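Type VI secretion system component (Escherichia coli O6, PDB 2P5Z) is a component of the type VI secretion apparatus that resembles the T4 phage tail proteins gp27 and gp5 and probably forms part of the puncturing spike of that apparatus. Local coordinates at residues 162-167 and 172-177; 136-141 and 419-424. One frame throughout, in Å; residues are numbered along the deposited sequence.

How the contacts relate
Contact 1 is buried and local: strand 161-166 and helix 171-182, neighbours in sequence, meet through a phenylalanine ring covered by a glutamine side chain, with no hydrogen bond between the two segments. Contact 2 lies nearer the surface and spans 278 residues of sequence, bringing helix 131-140 of the baseplate-hub-like part against a loop of the OB domain through charged and phenolic side-chain ends. Their centres are about 11 Å apart, and contact 1 is nested within the chain closed by contact 2. The joint is polar and apolar at once: Gln166 OE1 lies 2.9 Å from Lys421 NZ, a hydrogen bond, while Val175 packs on Ile138 and Met165 on Trp420.

Contact 1. Residues 162-167 and 172-177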
loop_
_atom_site.group_PDB
_atom_site.type_symbol
_atom_site.label_atom_id
_atom_site.label_comp_id
_atom_site.label_asym_id
_atom_site.label_seq_id
_atom_site.Cartn_x
_atom_site.Cartn_y
_atom_site.Cartn_z
ATOM N N GLU A 162 -30.233 -13.477 2.928
ATOM C CA GLU A 162 -31.366 -12.588 2.864
ATOM C C GLU A 162 -31.032 -11.344 2.063
ATOM O O GLU A 162 -31.683 -11.063 1.065
ATOM C CB GLU A 162 -31.827 -12.224 4.269
ATOM C CG GLU A 162 -33.235 -11.696 4.296
ATOM C CD GLU A 162 -33.457 -10.683 5.396
ATOM O OE1 GLU A 162 -32.805 -10.790 6.466
ATOM O OE2 GLU A 162 -34.300 -9.777 5.189
ATOM N N GLN A 163 -30.016 -10.609 2.504
ATOM C CA GLN A 163 -29.545 -9.424 1.800
ATOM C C GLN A 163 -28.014 -9.433 1.685
ATOM O O GLN A 163 -27.311 -9.781 2.633
ATOM C CB GLN A 163 -29.992 -8.141 2.508
ATOM C CG GLN A 163 -31.478 -8.010 2.693
ATOM C CD GLN A 163 -31.898 -6.648 3.193
ATOM O OE1 GLN A 163 -32.504 -5.871 2.457
ATOM N NE2 GLN A 163 -31.589 -6.356 4.441
ATOM N N VAL A 164 -27.499 -9.041 0.522
ATOM C CA VAL A 164 -26.057 -8.975 0.300
ATOM C C VAL A 164 -25.764 -7.686 -0.430
ATOM O O VAL A 164 -26.278 -7.461 -1.524
ATOM C CB VAL A 164 -25.544 -10.165 -0.542
ATOM C CG1 VAL A 164 -24.104 -9.903 -1.053
ATOM C CG2 VAL A 164 -25.588 -11.466 0.259
ATOM N N MET A 165 -24.963 -6.828 0.192
ATOM C CA MET A 165 -24.638 -5.518 -0.379
ATOM C C MET A 165 -23.316 -5.487 -1.187
ATOM O O MET A 165 -22.278 -5.986 -0.739
ATOM C CB MET A 165 -24.550 -4.477 0.742
ATOM C CG MET A 165 -24.827 -3.067 0.263
ATOM S SD MET A 165 -24.573 -1.772 1.497
ATOM C CE MET A 165 -25.912 -0.730 1.027
ATOM N N GLN A 166 -23.368 -4.886 -2.368
ATOM C CA GLN A 166 -22.171 -4.500 -3.109
ATOM C C GLN A 166 -22.065 -2.979 -3.021
ATOM O O GLN A 166 -22.903 -2.258 -3.557
ATOM C CB GLN A 166 -22.279 -4.938 -4.575
ATOM C CG GLN A 166 -21.235 -4.346 -5.517
ATOM C CD GLN A 166 -21.297 -4.925 -6.932
ATOM O OE1 GLN A 166 -22.209 -5.683 -7.275
ATOM N NE2 GLN A 166 -20.327 -4.556 -7.761
ATOM N N TYR A 167 -21.053 -2.486 -2.320
ATOM C CA TYR A 167 -20.860 -1.042 -2.211
ATOM C C TYR A 167 -19.383 -0.685 -2.430
ATOM O O TYR A 167 -18.502 -1.226 -1.754
ATOM C CB TYR A 167 -21.373 -0.531 -0.854
ATOM C CG TYR A 167 -21.302 0.976 -0.673
ATOM C CD1 TYR A 167 -20.193 1.593 -0.072
ATOM C CD2 TYR A 167 -22.327 1.785 -1.117
ATOM C CE1 TYR A 167 -20.126 2.968 0.084
ATOM C CE2 TYR A 167 -22.268 3.163 -0.975
ATOM C CZ TYR A 167 -21.177 3.750 -0.366
ATOM O OH TYR A 167 -21.153 5.125 -0.227
ATOM N N LEU A 172 -15.689 -7.504 -10.423
ATOM C CA LEU A 172 -14.688 -8.562 -10.217
ATOM C C LEU A 172 -14.311 -8.714 -8.754
ATOM O O LEU A 172 -14.291 -9.827 -8.238
ATOM C CB LEU A 172 -13.421 -8.357 -11.075
ATOM C CG LEU A 172 -12.392 -9.513 -11.048
ATOM C CD1 LEU A 172 -13.050 -10.871 -11.331
ATOM C CD2 LEU A 172 -11.229 -9.284 -11.994
ATOM N N THR A 173 -14.037 -7.600 -8.086
ATOM C CA THR A 173 -13.676 -7.635 -6.685
ATOM C C THR A 173 -14.820 -8.226 -5.866
ATOM O O THR A 173 -14.592 -9.136 -5.042
ATOM C CB THR A 173 -13.332 -6.247 -6.177
ATOM O OG1 THR A 173 -12.317 -5.689 -7.011
ATOM C CG2 THR A 173 -12.841 -6.291 -4.720
ATOM N N PHE A 174 -16.043 -7.757 -6.151
ATOM C CA PHE A 174 -17.242 -8.203 -5.435
ATOM C C PHE A 174 -17.452 -9.706 -5.541
ATOM O O PHE A 174 -17.597 -10.406 -4.515
ATOM C CB PHE A 174 -18.481 -7.471 -5.964
ATOM C CG PHE A 174 -19.761 -7.865 -5.273
ATOM C CD1 PHE A 174 -19.879 -7.776 -3.883
ATOM C CD2 PHE A 174 -20.844 -8.319 -6.008
ATOM C CE1 PHE A 174 -21.037 -8.151 -3.246
ATOM C CE2 PHE A 174 -22.023 -8.683 -5.373
ATOM C CZ PHE A 174 -22.120 -8.601 -3.995
ATOM N N VAL A 175 -17.440 -10.190 -6.782
ATOM C CA VAL A 175 -17.624 -11.605 -7.067
ATOM C C VAL A 175 -16.545 -12.462 -6.410
ATOM O O VAL A 175 -16.859 -13.465 -5.753
ATOM C CB VAL A 175 -17.699 -11.852 -8.592
ATOM C CG1 VAL A 175 -17.433 -13.304 -8.930
ATOM C CG2 VAL A 175 -19.082 -11.423 -9.130
ATOM N N SER A 176 -15.288 -12.026 -6.530
ATOM C CA SER A 176 -14.154 -12.786 -6.018
ATOM C C SER A 176 -14.194 -12.842 -4.502
ATOM O O SER A 176 -13.947 -13.905 -3.921
ATOM C CB SER A 176 -12.833 -12.192 -6.499
ATOM O OG SER A 176 -12.825 -12.032 -7.911
ATOM N N ARG A 177 -14.548 -11.715 -3.872
ATOM C CA ARG A 177 -14.743 -11.668 -2.421
ATOM C C ARG A 177 -15.809 -12.660 -1.944
ATOM O O ARG A 177 -15.562 -13.432 -1.006
ATOM C CB ARG A 177 -15.101 -10.263 -1.960
ATOM C CG ARG A 177 -15.318 -10.181 -0.463
ATOM C CD ARG A 177 -15.385 -8.748 0.081
ATOM N NE ARG A 177 -16.507 -7.955 -0.428
ATOM C CZ ARG A 177 -17.786 -8.095 -0.052
ATOM N NH1 ARG A 177 -18.148 -9.022 0.838
ATOM N NH2 ARG A 177 -18.711 -7.302 -0.582
#
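Gln166 lays its side chain over one face of the Phe174 ring, the main overlap between strand residues 163-166 and helix residues 172-177. Its CB stands 3.5 Å from the ring centroid and only 6° off the normal, which meets the geometry of a CH-pi contact. With CG anti to the backbone N and the chain extended beyond it, the glutamine runs from over the ring centre out towards the CG-CD2 side, and its terminal amide comes to lie nearly flat against the ring, the two planes 19° apart. The amide is displaced from the centre: Gln166 OE1 approaches Phe174 CD2 at 3.2 Å, while Gln166 NE2 lies nearest Phe174 CB, at 3.9 Å.

Val164 comes from another direction. Its CG1 reaches Phe174 CZ at 3.8 Å, close to the ring plane, an edge contact between apolar groups. Helix 131-140 adds to this packing, because Ile134 touches both Val164 and Phe174. Arg177 NH2 lies at the ring edge, in the ring plane, and Met165 O lies near the guanidinium plane, 3.8 Å from Arg177 NH2; at that separation no hydrogen bond is assigned. The stronger partner of Arg177 is Glu169, in a salt bridge through NE.

The strand and helix axes approach to 10.1 Å and run at 142° between their N-to-C directions, so the chain reverses steeply between them. Strand 161-166 also pairs antiparallel with strand 124-127.

Although no hydrogen bond joins the two segments, the buried glutamine amide is satisfied at both ends: OE1 by Lys421 of the OB domain, NE2 by Glu169 O and Asp171 OD1. These bonds would fix the rotation of the amide and hold it flat on the ring, so a polar group can occupy an otherwise apolar face without losing its hydrogen bonds.

Contact 2. Residues 136-141 and 419-424; sequences EKILRE and TWKPGY
Tyr424 brings its phenolic end to the side chains of Lys137, near the end of helix 131-140, and Glu141, just beyond it. Glu141 meets the phenol head-on from the helix side, the carboxylate and ring planes 36° apart, and Glu141 OE2 lies 3.1 Å from Tyr424 OH. Glu141 places its CG anti to the carbonyl carbon (chi1 -57°) and is extended beyond it, which carries the carboxylate out to the phenol. Lys137 is instead modelled with bends at chi3 and chi4, but its ammonium is too close to the tyrosine hydroxyl, so these bends, the position of NZ and the very short salt bridge from it to Glu141 OE1 are all doubtful at 2.60 Å resolution.

Lys421 is extended beyond CG and runs roughly perpendicular to Ile138, its NZ 3.6 Å from Ile138 CD1. That nitrogen is hydrogen-bonded to Tyr126 OH, besides its bond to Gln166, so the apolar methyl lies beside a polar cluster. Lys421 and Tyr424 are the ends of a type II turn, closed by the bond from Tyr424 N to Lys421 O (3.0 Å), with Gly423 at positive phi (75°).

Strand 124-127 lies against the turn and is joined to it by backbone hydrogen bonding between Ile125 and Tyr424, while Ile138 faces helix 171-182 through Phe174 and Val175.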
loop_
_atom_site.group_PDB
_atom_site.type_symbol
_atom_site.label_atom_id
_atom_site.label_comp_id
_atom_site.label_asym_id
_atom_site.label_seq_id
_atom_site.Cartn_x
_atom_site.Cartn_y
_atom_site.Cartn_z
ATOM N N GLU A 136 -23.735 -15.791 -10.735
ATOM C CA GLU A 136 -24.413 -15.987 -12.013
ATOM C C GLU A 136 -25.201 -14.756 -12.522
ATOM O O GLU A 136 -25.155 -14.432 -13.719
ATOM C CB GLU A 136 -25.299 -17.225 -11.980
ATOM C CG GLU A 136 -25.875 -17.502 -13.338
ATOM C CD GLU A 136 -26.421 -18.887 -13.496
ATOM O OE1 GLU A 136 -26.113 -19.748 -12.639
ATOM O OE2 GLU A 136 -27.143 -19.108 -14.501
ATOM N N LYS A 137 -25.883 -14.055 -11.615
ATOM C CA LYS A 137 -26.567 -12.812 -11.981
ATOM C C LYS A 137 -25.608 -11.788 -12.525
ATOM O O LYS A 137 -25.850 -11.253 -13.597
ATOM C CB LYS A 137 -27.333 -12.196 -10.808
ATOM C CG LYS A 137 -28.690 -12.790 -10.548
ATOM C CD LYS A 137 -29.434 -11.943 -9.521
ATOM C CE LYS A 137 -30.919 -11.807 -9.860
ATOM N NZ LYS A 137 -31.147 -10.580 -10.705
ATOM N N ILE A 138 -24.518 -11.526 -11.801
ATOM C CA ILE A 138 -23.503 -10.552 -12.245
ATOM C C ILE A 138 -22.939 -10.898 -13.636
ATOM O O ILE A 138 -22.820 -10.020 -14.509
ATOM C CB ILE A 138 -22.359 -10.474 -11.232
ATOM C CG1 ILE A 138 -22.851 -9.876 -9.915
ATOM C CG2 ILE A 138 -21.203 -9.625 -11.770
ATOM C CD1 ILE A 138 -22.381 -8.469 -9.714
ATOM N N LEU A 139 -22.639 -12.187 -13.832
ATOM C CA LEU A 139 -22.210 -12.715 -15.129
ATOM C C LEU A 139 -23.230 -12.483 -16.239
ATOM O O LEU A 139 -22.895 -11.880 -17.279
ATOM C CB LEU A 139 -21.845 -14.205 -15.021
ATOM C CG LEU A 139 -20.546 -14.406 -14.217
ATOM C CD1 LEU A 139 -20.172 -15.863 -13.993
ATOM C CD2 LEU A 139 -19.408 -13.653 -14.884
ATOM N N ARG A 140 -24.476 -12.907 -16.001
ATOM C CA ARG A 140 -25.519 -12.817 -17.029
ATOM C C ARG A 140 -26.080 -11.416 -17.275
ATOM O O ARG A 140 -26.273 -11.023 -18.426
ATOM C CB ARG A 140 -26.656 -13.784 -16.732
ATOM C CG ARG A 140 -26.241 -15.255 -16.698
ATOM C CD ARG A 140 -27.462 -16.074 -16.501
ATOM N NE ARG A 140 -27.275 -17.519 -16.501
ATOM C CZ ARG A 140 -27.271 -18.267 -17.600
ATOM N NH1 ARG A 140 -27.126 -19.574 -17.491
ATOM N NH2 ARG A 140 -27.392 -17.711 -18.805
ATOM N N GLU A 141 -26.315 -10.649 -16.216
ATOM C CA GLU A 141 -26.996 -9.363 -16.378
ATOM C C GLU A 141 -26.114 -8.274 -16.939
ATOM O O GLU A 141 -26.296 -7.855 -18.071
ATOM C CB GLU A 141 -27.689 -8.944 -15.084
ATOM C CG GLU A 141 -28.665 -10.013 -14.656
ATOM C CD GLU A 141 -29.287 -9.793 -13.311
ATOM O OE1 GLU A 141 -29.983 -10.719 -12.850
ATOM O OE2 GLU A 141 -29.098 -8.714 -12.710
ATOM N N THR A 419 -26.119 5.544 -8.994
ATOM C CA THR A 419 -25.027 4.668 -8.587
ATOM C C THR A 419 -25.558 3.292 -8.184
ATOM O O THR A 419 -24.786 2.376 -7.904
ATOM C CB THR A 419 -24.227 5.291 -7.424
ATOM O OG1 THR A 419 -25.118 5.612 -6.347
ATOM C CG2 THR A 419 -23.534 6.567 -7.881
ATOM N N TRP A 420 -26.882 3.162 -8.172
ATOM C CA TRP A 420 -27.551 1.932 -7.775
ATOM C C TRP A 420 -28.148 1.207 -8.974
ATOM O O TRP A 420 -28.799 1.827 -9.812
ATOM C CB TRP A 420 -28.619 2.217 -6.700
ATOM C CG TRP A 420 -27.996 2.731 -5.437
ATOM C CD1 TRP A 420 -27.725 4.035 -5.132
ATOM C CD2 TRP A 420 -27.515 1.953 -4.335
ATOM N NE1 TRP A 420 -27.120 4.117 -3.894
ATOM C CE2 TRP A 420 -26.976 2.852 -3.389
ATOM C CE3 TRP A 420 -27.504 0.590 -4.048
ATOM C CZ2 TRP A 420 -26.409 2.428 -2.186
ATOM C CZ3 TRP A 420 -26.939 0.163 -2.841
ATOM C CH2 TRP A 420 -26.390 1.082 -1.938
ATOM N N LYS A 421 -27.897 -0.100 -9.057
ATOM C CA LYS A 421 -28.515 -0.955 -10.067
ATOM C C LYS A 421 -30.043 -0.960 -9.907
ATOM O O LYS A 421 -30.544 -0.970 -8.778
ATOM C CB LYS A 421 -27.949 -2.379 -9.976
ATOM C CG LYS A 421 -26.506 -2.511 -10.465
ATOM C CD LYS A 421 -25.959 -3.929 -10.282
ATOM C CE LYS A 421 -24.428 -3.950 -10.250
ATOM N NZ LYS A 421 -23.905 -5.205 -9.637
ATOM N N PRO A 422 -30.781 -0.909 -11.036
ATOM C CA PRO A 422 -32.247 -0.874 -11.076
ATOM C C PRO A 422 -32.913 -1.993 -10.283
ATOM O O PRO A 422 -32.642 -3.174 -10.519
ATOM C CB PRO A 422 -32.561 -1.049 -12.565
ATOM C CG PRO A 422 -31.365 -0.515 -13.268
ATOM C CD PRO A 422 -30.199 -0.866 -12.393
ATOM N N GLY A 423 -33.756 -1.608 -9.327
ATOM C CA GLY A 423 -34.483 -2.564 -8.488
ATOM C C GLY A 423 -33.617 -3.229 -7.436
ATOM O O GLY A 423 -34.022 -4.212 -6.807
ATOM N N TYR A 424 -32.416 -2.694 -7.250
ATOM C CA TYR A 424 -31.486 -3.241 -6.291
ATOM C C TYR A 424 -31.127 -2.183 -5.261
ATOM O O TYR A 424 -30.087 -2.272 -4.608
ATOM C CB TYR A 424 -30.227 -3.726 -6.995
ATOM C CG TYR A 424 -30.371 -4.995 -7.791
ATOM C CD1 TYR A 424 -30.428 -4.965 -9.171
ATOM C CD2 TYR A 424 -30.405 -6.225 -7.165
ATOM C CE1 TYR A 424 -30.532 -6.122 -9.909
ATOM C CE2 TYR A 424 -30.515 -7.397 -7.887
ATOM C CZ TYR A 424 -30.572 -7.347 -9.262
ATOM O OH TYR A 424 -30.673 -8.524 -9.995
#